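Local coordinates for protein putative short-chain dehydrogenase/reductase (Corynebacterium glutamicum, PDB 3E9N) that is of unknown function but belongs to the short-chain dehydrogenase/reductase family and probably acts as an oxidoreductase, perhaps on acetoacetyl-CoA, at residues D56-V61 / V107-E112; T78-A83 / C127-N132; Y32-N37 / G65-L70; A97-H102 / Y146-H151. All blocks are in the same frame, centred on the assembly; numbering follows the deposited sequence.

Contact 1: residues D56-V61 / V107-E112; sequences DIVKEV and VIVPAE
The CA atoms of Val61 and Val109 are the nearest pair, 6.2 Å, between two helices whose segment axes pass 9.9 Å apart at a crossing angle of 43°. The two helices, 57-63 and 95-124, pack in the same helical layer of the Rossmann fold. Across the interface the contact is carried by carbon, with Val109 as its centre. Its CG1 branch, anti to the backbone N (chi1 160°), faces Ile57, where it lies 3.8 Å from Ile57 CD1. The other branch turns to Val58: Val109 CG2 is 3.8 Å from Val58 CA, and the two valine side chains cross at about a right angle. Val61 closes over the next turn, its CG1 4.0 Å from the backbone O of Val109. Pro110 follows directly, and helix 107-112 is kinked there because the proline nitrogen makes no bond to the preceding turn. At the other helix's start, Asp56 is the N-cap, OD1 taking a weak bond from Lys59 N. Helix 95-124 also meets a second subunit, where Ile108 packs on Leu103 of that chain. The carboxylate of Glu112 is held within its own helix, OE2 forming a salt bridge with Arg115 and a hydrogen bond with Gln116 NE2. Lower down, Glu112 slides past Val61, its CG nearest, 3.6 Å from Val61 CG1.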
loop_
_atom_site.group_PDB
_atom_site.type_symbol
_atom_site.label_atom_id
_atom_site.label_comp_id
_atom_site.label_asym_id
_atom_site.label_seq_id
_atom_site.Cartn_x
_atom_site.Cartn_y
_atom_site.Cartn_z
ATOM N N ASP A 56 -9.912 29.832 15.264
ATOM C CA ASP A 56 -10.747 29.241 14.225
ATOM C C ASP A 56 -9.653 28.946 13.203
ATOM O O ASP A 56 -9.171 29.846 12.529
ATOM C CB ASP A 56 -11.723 30.322 13.729
ATOM C CG ASP A 56 -12.439 29.958 12.415
ATOM O OD1 ASP A 56 -12.005 29.031 11.690
ATOM O OD2 ASP A 56 -13.432 30.657 12.085
ATOM N N ILE A 57 -9.211 27.698 13.154
ATOM C CA ILE A 57 -7.927 27.400 12.555
ATOM C C ILE A 57 -7.931 27.504 11.013
ATOM O O ILE A 57 -7.009 28.072 10.401
ATOM C CB ILE A 57 -7.404 26.049 13.051
ATOM C CG1 ILE A 57 -5.938 25.924 12.658
ATOM C CG2 ILE A 57 -8.296 24.901 12.538
ATOM C CD1 ILE A 57 -5.273 24.663 13.191
ATOM N N VAL A 58 -8.997 27.018 10.393
ATOM C CA VAL A 58 -9.076 27.083 8.929
ATOM C C VAL A 58 -9.018 28.559 8.515
ATOM O O VAL A 58 -8.214 28.948 7.646
ATOM C CB VAL A 58 -10.398 26.490 8.384
ATOM C CG1 VAL A 58 -10.528 26.823 6.938
ATOM C CG2 VAL A 58 -10.514 24.983 8.646
ATOM N N LYS A 59 -9.850 29.383 9.159
ATOM C CA LYS A 59 -9.883 30.795 8.847
ATOM C C LYS A 59 -8.497 31.420 9.046
ATOM O O LYS A 59 -7.935 32.040 8.119
ATOM C CB LYS A 59 -10.975 31.517 9.647
ATOM N N GLU A 60 -7.925 31.250 10.232
ATOM C CA GLU A 60 -6.596 31.808 10.487
ATOM C C GLU A 60 -5.483 31.243 9.581
ATOM O O GLU A 60 -4.789 32.009 8.892
ATOM C CB GLU A 60 -6.272 31.787 12.002
ATOM C CG GLU A 60 -7.259 32.685 12.780
ATOM C CD GLU A 60 -7.429 32.340 14.262
ATOM O OE1 GLU A 60 -8.592 32.385 14.765
ATOM O OE2 GLU A 60 -6.410 32.029 14.934
ATOM N N VAL A 61 -5.339 29.922 9.493
ATOM C CA VAL A 61 -4.257 29.385 8.649
ATOM C C VAL A 61 -4.430 29.646 7.140
ATOM O O VAL A 61 -3.485 30.034 6.441
ATOM C CB VAL A 61 -4.034 27.866 8.926
ATOM C CG1 VAL A 61 -2.974 27.252 7.988
ATOM C CG2 VAL A 61 -3.662 27.640 10.411
ATOM N N VAL A 107 -6.255 18.395 5.500
ATOM C CA VAL A 107 -5.163 18.312 4.541
ATOM C C VAL A 107 -4.543 19.689 4.313
ATOM O O VAL A 107 -3.329 19.844 4.466
ATOM C CB VAL A 107 -5.653 17.742 3.205
ATOM C CG1 VAL A 107 -4.517 17.632 2.216
ATOM C CG2 VAL A 107 -6.318 16.383 3.415
ATOM N N ILE A 108 -5.347 20.700 3.974
ATOM C CA ILE A 108 -4.742 21.984 3.595
ATOM C C ILE A 108 -4.118 22.747 4.781
ATOM O O ILE A 108 -2.985 23.194 4.727
ATOM C CB ILE A 108 -5.667 22.858 2.720
ATOM C CG1 ILE A 108 -6.219 22.052 1.531
ATOM C CG2 ILE A 108 -4.868 24.042 2.216
ATOM C CD1 ILE A 108 -7.435 22.702 0.722
ATOM N N VAL A 109 -4.822 22.769 5.908
ATOM C CA VAL A 109 -4.323 23.398 7.099
ATOM C C VAL A 109 -2.995 22.716 7.539
ATOM O O VAL A 109 -1.988 23.407 7.656
ATOM C CB VAL A 109 -5.392 23.398 8.196
ATOM C CG1 VAL A 109 -4.746 23.594 9.544
ATOM C CG2 VAL A 109 -6.490 24.461 7.894
ATOM N N PRO A 110 -2.962 21.363 7.718
ATOM C CA PRO A 110 -1.616 20.786 8.070
ATOM C C PRO A 110 -0.517 21.168 7.093
ATOM O O PRO A 110 0.552 21.591 7.521
ATOM C CB PRO A 110 -1.849 19.276 8.108
ATOM C CG PRO A 110 -3.376 19.133 8.479
ATOM C CD PRO A 110 -4.035 20.342 7.740
ATOM N N ALA A 111 -0.771 21.084 5.799
ATOM C CA ALA A 111 0.222 21.502 4.838
ATOM C C ALA A 111 0.602 22.981 4.991
ATOM O O ALA A 111 1.766 23.326 4.890
ATOM C CB ALA A 111 -0.282 21.272 3.435
ATOM N N GLU A 112 -0.365 23.871 5.142
ATOM C CA GLU A 112 -0.032 25.309 5.074
ATOM C C GLU A 112 0.470 25.844 6.432
ATOM O O GLU A 112 1.383 26.657 6.468
ATOM C CB GLU A 112 -1.265 26.092 4.573
ATOM C CG GLU A 112 -1.234 27.634 4.858
ATOM C CD GLU A 112 -0.274 28.385 3.936
ATOM O OE1 GLU A 112 0.275 27.778 2.976
ATOM O OE2 GLU A 112 -0.051 29.583 4.210
#

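Contact 2: residues T78-A83 / C127-N132; sequences TLVHAA and CVIYIN
His81 and Tyr130 both carry CG anti to their own carbonyl carbon (chi1 -62° and -56°), and the two rings leave the same face of the sheet side by side. Their planes are 18° apart, but the rings are displaced, with centroids 5.1 Å from each other and little overlap; His81 CD2 lies 3.5 Å from both Tyr130 CD1 and Tyr130 CE1. Val128 comes to the edge of the imidazole, near its plane, with its CG1 3.7 Å from His81 NE2. Farther back on this face Leu79 runs alongside Val128, pointing the same way. Beneath the side chains, strands 78-81 and 127-131 are parallel neighbours in the middle of the Rossmann sheet, joined through helix 95-124 in a beta-alpha-beta crossover. Their hydrogen bonds alternate between the strands: Leu79 gives its N to Cys127 O and takes Ile129 N on its own O at 2.8 Å, and His81 N then bonds Ile129 O. The last link, Ile131 N to His81 O, is longer at 3.3 Å, where the strands begin to part. On the other face, Val80 CG2 meets Ile129 CD1 at 4.3 Å, and helix 203-214 packs over both residues. The imidazole is not held by carbon alone: His81 NE2 is hydrogen-bonded to Ser114 OG, which satisfies a buried nitrogen and ties the sheet to the crossover helix.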
loop_
_atom_site.group_PDB
_atom_site.type_symbol
_atom_site.label_atom_id
_atom_site.label_comp_id
_atom_site.label_asym_id
_atom_site.label_seq_id
_atom_site.Cartn_x
_atom_site.Cartn_y
_atom_site.Cartn_z
ATOM N N THR A 78 8.246 20.540 18.179
ATOM C CA THR A 78 7.205 19.578 17.987
ATOM C C THR A 78 5.942 20.320 17.497
ATOM O O THR A 78 5.438 21.264 18.146
ATOM C CB THR A 78 6.894 18.840 19.341
ATOM O OG1 THR A 78 8.095 18.277 19.867
ATOM C CG2 THR A 78 5.873 17.732 19.159
ATOM N N LEU A 79 5.424 19.871 16.365
ATOM C CA LEU A 79 4.174 20.340 15.811
ATOM C C LEU A 79 3.278 19.108 15.587
ATOM O O LEU A 79 3.634 18.182 14.822
ATOM C CB LEU A 79 4.458 21.015 14.462
ATOM C CG LEU A 79 3.261 21.421 13.581
ATOM C CD1 LEU A 79 2.211 22.373 14.322
ATOM C CD2 LEU A 79 3.731 21.991 12.175
ATOM N N VAL A 80 2.125 19.098 16.236
ATOM C CA VAL A 80 1.200 17.966 16.163
ATOM C C VAL A 80 -0.144 18.466 15.634
ATOM O O VAL A 80 -0.751 19.332 16.242
ATOM C CB VAL A 80 0.969 17.359 17.551
ATOM C CG1 VAL A 80 -0.159 16.234 17.510
ATOM C CG2 VAL A 80 2.300 16.855 18.119
ATOM N N HIS A 81 -0.596 17.902 14.526
ATOM C CA HIS A 81 -1.788 18.318 13.851
ATOM C C HIS A 81 -2.896 17.352 14.308
ATOM O O HIS A 81 -3.039 16.269 13.753
ATOM C CB HIS A 81 -1.621 18.243 12.315
ATOM C CG HIS A 81 -0.555 19.141 11.741
ATOM N ND1 HIS A 81 -0.680 20.519 11.672
ATOM C CD2 HIS A 81 0.647 18.851 11.176
ATOM C CE1 HIS A 81 0.390 21.038 11.089
ATOM N NE2 HIS A 81 1.205 20.045 10.757
ATOM N N ALA A 82 -3.606 17.717 15.380
ATOM C CA ALA A 82 -4.780 16.981 15.836
ATOM C C ALA A 82 -6.137 17.691 15.536
ATOM O O ALA A 82 -7.160 17.233 15.961
ATOM C CB ALA A 82 -4.668 16.679 17.331
ATOM N N ALA A 83 -6.170 18.811 14.832
ATOM C CA ALA A 83 -7.489 19.296 14.394
ATOM C C ALA A 83 -8.066 18.276 13.382
ATOM O O ALA A 83 -9.083 17.602 13.640
ATOM C CB ALA A 83 -7.389 20.691 13.804
ATOM N N CYS A 127 9.963 17.985 14.903
ATOM C CA CYS A 127 9.170 16.836 14.482
ATOM C C CYS A 127 7.774 17.303 14.155
ATOM O O CYS A 127 7.173 18.020 14.969
ATOM C CB CYS A 127 9.019 15.865 15.642
ATOM S SG CYS A 127 10.514 15.138 16.115
ATOM N N VAL A 128 7.263 16.888 12.998
ATOM C CA VAL A 128 5.907 17.181 12.583
ATOM C C VAL A 128 5.127 15.862 12.605
ATOM O O VAL A 128 5.488 14.896 11.946
ATOM C CB VAL A 128 5.837 17.844 11.142
ATOM C CG1 VAL A 128 4.365 18.133 10.729
ATOM C CG2 VAL A 128 6.604 19.125 11.114
ATOM N N ILE A 129 4.065 15.812 13.391
ATOM C CA ILE A 129 3.315 14.607 13.485
ATOM C C ILE A 129 1.898 14.843 13.014
ATOM O O ILE A 129 1.249 15.767 13.491
ATOM C CB ILE A 129 3.310 14.069 14.911
ATOM C CG1 ILE A 129 4.745 13.677 15.308
ATOM C CG2 ILE A 129 2.374 12.846 14.990
ATOM C CD1 ILE A 129 5.051 13.830 16.760
ATOM N N TYR A 130 1.428 14.029 12.072
ATOM C CA TYR A 130 0.028 14.097 11.591
ATOM C C TYR A 130 -0.792 12.993 12.235
ATOM O O TYR A 130 -0.289 11.858 12.354
ATOM C CB TYR A 130 -0.017 13.939 10.077
ATOM C CG TYR A 130 0.820 14.944 9.286
ATOM C CD1 TYR A 130 0.315 16.175 8.947
ATOM C CD2 TYR A 130 2.121 14.627 8.851
ATOM C CE1 TYR A 130 1.093 17.076 8.202
ATOM C CE2 TYR A 130 2.898 15.511 8.116
ATOM C CZ TYR A 130 2.381 16.719 7.790
ATOM O OH TYR A 130 3.149 17.636 7.098
ATOM N N ILE A 131 -2.006 13.314 12.712
ATOM C CA ILE A 131 -2.916 12.301 13.194
ATOM C C ILE A 131 -3.872 12.056 12.086
ATOM O O ILE A 131 -4.660 12.939 11.759
ATOM C CB ILE A 131 -3.752 12.741 14.371
ATOM C CG1 ILE A 131 -2.881 13.360 15.449
ATOM C CG2 ILE A 131 -4.485 11.533 14.983
ATOM C CD1 ILE A 131 -2.138 12.380 16.197
ATOM N N ASN A 132 -3.805 10.864 11.502
ATOM C CA ASN A 132 -4.607 10.490 10.316
ATOM C C ASN A 132 -5.825 9.587 10.638
ATOM O O ASN A 132 -6.839 10.086 11.152
ATOM C CB ASN A 132 -3.707 9.780 9.266
ATOM C CG ASN A 132 -4.260 9.866 7.862
ATOM O OD1 ASN A 132 -5.408 10.305 7.646
ATOM N ND2 ASN A 132 -3.440 9.472 6.884
#

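Contact 3: residues Y32-N37 / G65-L70; sequences YALGRN and GGVDKL
Leu34 reaches from its strand toward Val67 and Leu70, tip to tip with each. Its CD2 lies 3.8 Å from Val67 CG2 and 4.0 Å from Leu70 CD1, one methyl thus serving two partners. Leu70 divides its own branches: with chi2 at 180°, CD1 stands anti to CA and heads for Leu34, while CD2 goes to Tyr32 and approaches Tyr32 CB to 3.7 Å. Tyr32 and Leu70 slide past each other in opposite directions. Within the loop, Leu70 N bonds Val67 O at 2.7 Å, the i to i+3 bond of a beta turn, which keeps the two side chains close. Ile53 of strand 50-54 and Val9 of strand 7-11 flank the cluster, touching both Leu34 and Leu70. The contact therefore lays the connection from helix 57-63 to strand 78-81 across strand 30-35. This is the second strand of a Rossmann fold; in related dehydrogenases the end of the strand and the turn after it, here Gly35 to Asn37 beside Thr14, border the adenosine part of the nicotinamide cofactor.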
loop_
_atom_site.group_PDB
_atom_site.type_symbol
_atom_site.label_atom_id
_atom_site.label_comp_id
_atom_site.label_asym_id
_atom_site.label_seq_id
_atom_site.Cartn_x
_atom_site.Cartn_y
_atom_site.Cartn_z
ATOM N N TYR A 32 2.075 25.600 22.838
ATOM C CA TYR A 32 0.995 26.398 22.255
ATOM C C TYR A 32 -0.137 25.528 21.800
ATOM O O TYR A 32 -0.036 24.840 20.808
ATOM C CB TYR A 32 1.494 27.266 21.139
ATOM C CG TYR A 32 2.564 28.206 21.648
ATOM C CD1 TYR A 32 2.266 29.538 21.992
ATOM C CD2 TYR A 32 3.852 27.752 21.838
ATOM C CE1 TYR A 32 3.257 30.399 22.482
ATOM C CE2 TYR A 32 4.826 28.584 22.313
ATOM C CZ TYR A 32 4.534 29.904 22.636
ATOM O OH TYR A 32 5.550 30.687 23.113
ATOM N N ALA A 33 -1.226 25.587 22.548
ATOM C CA ALA A 33 -2.365 24.741 22.359
ATOM C C ALA A 33 -3.536 25.469 21.662
ATOM O O ALA A 33 -4.320 26.194 22.318
ATOM C CB ALA A 33 -2.804 24.222 23.710
ATOM N N LEU A 34 -3.664 25.261 20.356
ATOM C CA LEU A 34 -4.733 25.863 19.563
ATOM C C LEU A 34 -6.023 25.054 19.581
ATOM O O LEU A 34 -6.045 23.867 19.208
ATOM C CB LEU A 34 -4.310 26.058 18.113
ATOM C CG LEU A 34 -3.302 27.156 17.815
ATOM C CD1 LEU A 34 -1.967 26.673 18.342
ATOM C CD2 LEU A 34 -3.236 27.443 16.303
ATOM N N GLY A 35 -7.108 25.703 19.969
ATOM C CA GLY A 35 -8.350 24.974 20.192
ATOM C C GLY A 35 -9.590 25.842 20.082
ATOM O O GLY A 35 -9.494 27.070 19.996
ATOM N N ARG A 36 -10.743 25.178 20.084
ATOM C CA ARG A 36 -12.066 25.775 19.846
ATOM C C ARG A 36 -12.884 25.909 21.154
ATOM O O ARG A 36 -13.600 26.907 21.366
ATOM C CB ARG A 36 -12.845 24.894 18.850
ATOM N N ASN A 37 -12.764 24.911 22.041
ATOM C CA ASN A 37 -13.512 24.922 23.306
ATOM C C ASN A 37 -12.926 25.777 24.450
ATOM O O ASN A 37 -11.850 25.493 24.987
ATOM C CB ASN A 37 -13.818 23.505 23.792
ATOM C CG ASN A 37 -14.850 23.495 24.909
ATOM O OD1 ASN A 37 -14.582 23.960 26.013
ATOM N ND2 ASN A 37 -16.032 22.963 24.623
ATOM N N GLY A 65 -3.429 33.994 6.469
ATOM C CA GLY A 65 -1.964 33.924 6.358
ATOM C C GLY A 65 -1.160 33.553 7.617
ATOM O O GLY A 65 0.055 33.616 7.583
ATOM N N GLY A 66 -1.814 33.172 8.715
ATOM C CA GLY A 66 -1.101 32.566 9.863
ATOM C C GLY A 66 -1.732 32.889 11.194
ATOM O O GLY A 66 -2.483 33.832 11.286
ATOM N N VAL A 67 -1.424 32.124 12.232
ATOM C CA VAL A 67 -1.934 32.419 13.558
ATOM C C VAL A 67 -0.996 33.418 14.284
ATOM O O VAL A 67 0.093 33.038 14.688
ATOM C CB VAL A 67 -2.001 31.158 14.386
ATOM C CG1 VAL A 67 -2.556 31.471 15.722
ATOM C CG2 VAL A 67 -2.818 30.098 13.684
ATOM N N ASP A 68 -1.401 34.688 14.423
ATOM C CA ASP A 68 -0.518 35.754 14.971
ATOM C C ASP A 68 0.321 35.322 16.173
ATOM O O ASP A 68 1.523 35.610 16.216
ATOM C CB ASP A 68 -1.321 37.008 15.350
ATOM C CG ASP A 68 -1.697 37.900 14.124
ATOM O OD1 ASP A 68 -1.060 37.910 13.005
ATOM O OD2 ASP A 68 -2.688 38.615 14.314
ATOM N N LYS A 69 -0.302 34.645 17.137
ATOM C CA LYS A 69 0.400 34.218 18.331
ATOM C C LYS A 69 1.466 33.115 18.100
ATOM O O LYS A 69 2.203 32.773 19.020
ATOM C CB LYS A 69 -0.582 33.760 19.396
ATOM C CG LYS A 69 -1.222 34.917 20.245
ATOM C CD LYS A 69 -2.639 34.489 20.782
ATOM C CE LYS A 69 -3.134 35.352 22.010
ATOM N NZ LYS A 69 -3.109 34.502 23.311
ATOM N N LEU A 70 1.581 32.617 16.869
ATOM C CA LEU A 70 2.617 31.617 16.580
ATOM C C LEU A 70 3.656 32.287 15.745
ATOM O O LEU A 70 4.711 31.691 15.453
ATOM C CB LEU A 70 2.090 30.380 15.822
ATOM C CG LEU A 70 1.065 29.486 16.534
ATOM C CD1 LEU A 70 0.644 28.267 15.611
ATOM C CD2 LEU A 70 1.570 29.013 17.881
#

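Contact 4: residues A97-H102 / Y146-H151; sequences AEWHAH and YAASKH
Trp99 and Ala148 make the sound contact between these two helices. Trp99 CG is anti to the carbonyl carbon (chi1 -83°) and its CB leads away from helix 144-164, yet the far end of the indole comes back to it: Ala148 CB sits at the ring edge, 3.6 Å from Trp99 CH2. His102 and Tyr146 also meet, but the model brings them too close at one point, so their geometry is doubtful; as built, the rings are oblique, centroids 4.6 Å apart and planes at 49°, with Tyr146 CD1 over one face of the imidazole, toward the rim. The CB of Tyr146 likewise leads off from the neighbouring helix, although its ring ends nearer. Glu98, extended beyond CG, passes the phenol end with its carboxylate nearly parallel to the ring; Glu98 OE2 and Tyr146 OH are 3.4 Å apart. Ser149 faces His102, but its OG is hydrogen-bonded to Ile145 O within its own helix. Trp99 and Ala148 also pack on Ala111 and Ala152 of a second subunit. Paired helices 95-124 and 144-164 meeting their counterparts are consistent with the four-helix interface of short-chain dehydrogenases, and Tyr146 and Lys150 fit the family's YxxxK active-site motif.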
loop_
_atom_site.group_PDB
_atom_site.type_symbol
_atom_site.label_atom_id
_atom_site.label_comp_id
_atom_site.label_asym_id
_atom_site.label_seq_id
_atom_site.Cartn_x
_atom_site.Cartn_y
_atom_site.Cartn_z
ATOM N N ALA A 97 -19.977 21.347 0.312
ATOM C CA ALA A 97 -19.552 22.044 1.498
ATOM C C ALA A 97 -18.822 21.074 2.448
ATOM O O ALA A 97 -17.817 21.417 3.039
ATOM C CB ALA A 97 -20.775 22.765 2.202
ATOM N N GLU A 98 -19.329 19.858 2.555
ATOM C CA GLU A 98 -18.648 18.787 3.270
ATOM C C GLU A 98 -17.209 18.468 2.742
ATOM O O GLU A 98 -16.274 18.450 3.516
ATOM C CB GLU A 98 -19.516 17.562 3.200
ATOM C CG GLU A 98 -19.599 16.750 4.493
ATOM C CD GLU A 98 -20.700 15.680 4.377
ATOM O OE1 GLU A 98 -21.910 16.067 4.318
ATOM O OE2 GLU A 98 -20.368 14.470 4.300
ATOM N N TRP A 99 -17.026 18.249 1.432
ATOM C CA TRP A 99 -15.685 18.171 0.842
ATOM C C TRP A 99 -14.740 19.298 1.257
ATOM O O TRP A 99 -13.575 19.046 1.599
ATOM C CB TRP A 99 -15.749 18.183 -0.688
ATOM C CG TRP A 99 -16.008 16.850 -1.240
ATOM C CD1 TRP A 99 -17.188 16.377 -1.748
ATOM C CD2 TRP A 99 -15.066 15.781 -1.342
ATOM N NE1 TRP A 99 -17.029 15.079 -2.174
ATOM C CE2 TRP A 99 -15.732 14.693 -1.951
ATOM C CE3 TRP A 99 -13.717 15.655 -1.024
ATOM C CZ2 TRP A 99 -15.101 13.478 -2.208
ATOM C CZ3 TRP A 99 -13.095 14.431 -1.272
ATOM C CH2 TRP A 99 -13.791 13.367 -1.863
ATOM N N HIS A 100 -15.216 20.528 1.145
ATOM C CA HIS A 100 -14.371 21.678 1.463
ATOM C C HIS A 100 -14.016 21.683 2.951
ATOM O O HIS A 100 -12.873 21.879 3.335
ATOM C CB HIS A 100 -15.054 23.000 1.095
ATOM C CG HIS A 100 -15.110 23.262 -0.371
ATOM N ND1 HIS A 100 -13.976 23.393 -1.154
ATOM C CD2 HIS A 100 -16.166 23.433 -1.207
ATOM C CE1 HIS A 100 -14.332 23.627 -2.406
ATOM N NE2 HIS A 100 -15.654 23.655 -2.466
ATOM N N ALA A 101 -14.997 21.425 3.793
ATOM C CA ALA A 101 -14.743 21.414 5.230
ATOM C C ALA A 101 -13.661 20.369 5.607
ATOM O O ALA A 101 -12.677 20.664 6.298
ATOM C CB ALA A 101 -16.047 21.143 5.976
ATOM N N HIS A 102 -13.865 19.131 5.181
ATOM C CA HIS A 102 -12.894 18.090 5.449
ATOM C C HIS A 102 -11.496 18.318 4.879
ATOM O O HIS A 102 -10.515 18.182 5.617
ATOM C CB HIS A 102 -13.397 16.768 4.944
ATOM C CG HIS A 102 -14.107 15.985 5.973
ATOM N ND1 HIS A 102 -13.442 15.168 6.872
ATOM C CD2 HIS A 102 -15.429 15.869 6.249
ATOM C CE1 HIS A 102 -14.334 14.584 7.658
ATOM N NE2 HIS A 102 -15.546 14.988 7.298
ATOM N N TYR A 146 -14.160 10.757 3.575
ATOM C CA TYR A 146 -13.245 10.430 4.628
ATOM C C TYR A 146 -12.076 9.660 4.090
ATOM O O TYR A 146 -10.949 9.999 4.387
ATOM C CB TYR A 146 -13.967 9.750 5.797
ATOM C CG TYR A 146 -15.266 10.489 6.081
ATOM C CD1 TYR A 146 -15.307 11.883 6.049
ATOM C CD2 TYR A 146 -16.461 9.806 6.319
ATOM C CE1 TYR A 146 -16.504 12.583 6.273
ATOM C CE2 TYR A 146 -17.672 10.512 6.551
ATOM C CZ TYR A 146 -17.668 11.899 6.523
ATOM O OH TYR A 146 -18.818 12.609 6.727
ATOM N N ALA A 147 -12.343 8.689 3.222
ATOM C CA ALA A 147 -11.292 7.925 2.542
ATOM C C ALA A 147 -10.361 8.858 1.781
ATOM O O ALA A 147 -9.147 8.713 1.839
ATOM C CB ALA A 147 -11.920 6.898 1.591
ATOM N N ALA A 148 -10.917 9.854 1.115
ATOM C CA ALA A 148 -10.091 10.673 0.260
ATOM C C ALA A 148 -9.149 11.555 1.052
ATOM O O ALA A 148 -7.957 11.672 0.741
ATOM C CB ALA A 148 -10.916 11.467 -0.694
ATOM N N SER A 149 -9.672 12.164 2.103
ATOM C CA SER A 149 -8.864 13.047 2.908
ATOM C C SER A 149 -7.834 12.286 3.705
ATOM O O SER A 149 -6.720 12.769 3.879
ATOM C CB SER A 149 -9.711 13.898 3.821
ATOM O OG SER A 149 -10.537 13.058 4.596
ATOM N N LYS A 150 -8.149 11.090 4.186
ATOM C CA LYS A 150 -7.101 10.379 4.919
ATOM C C LYS A 150 -6.022 9.847 3.983
ATOM O O LYS A 150 -4.855 9.798 4.378
ATOM C CB LYS A 150 -7.642 9.285 5.829
ATOM C CG LYS A 150 -7.874 7.930 5.205
ATOM C CD LYS A 150 -8.126 6.836 6.293
ATOM C CE LYS A 150 -9.571 6.914 6.963
ATOM N NZ LYS A 150 -10.680 5.991 6.421
ATOM N N HIS A 151 -6.410 9.474 2.751
ATOM C CA HIS A 151 -5.426 9.089 1.760
ATOM C C HIS A 151 -4.644 10.311 1.316
ATOM O O HIS A 151 -3.412 10.239 1.175
ATOM C CB HIS A 151 -6.052 8.333 0.580
ATOM C CG HIS A 151 -6.300 6.889 0.879
ATOM N ND1 HIS A 151 -7.559 6.378 1.105
ATOM C CD2 HIS A 151 -5.437 5.865 1.093
ATOM C CE1 HIS A 151 -7.470 5.091 1.400
ATOM N NE2 HIS A 151 -6.191 4.755 1.402
#

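Contact 2 lies at the heart of the chain; contacts 1 and 4 touch it, contact 3 does not. Contact 1, with its centre 13 Å away, meets it through Pro110, whose CB is 3.7 Å from Tyr130 CE1. Contacts 1 and 3 have centres 10 Å apart and meet where Val61 CG2 lies 4.2 Å from Val67 CG2. Contact 4 shares helix 95-124 with contact 1 and, like it, reaches the second subunit. It probably marks the active site through the YxxxK motif, and Asn132 ND2 of contact 2 probably hydrogen-bonds Lys150 O there, at 2.9 Å. Residues 84-93 and 133-142, which directly follow the two segments of contact 2, are not modelled. Contact 3 stays about 13 Å from contact 4 at the nearest atoms.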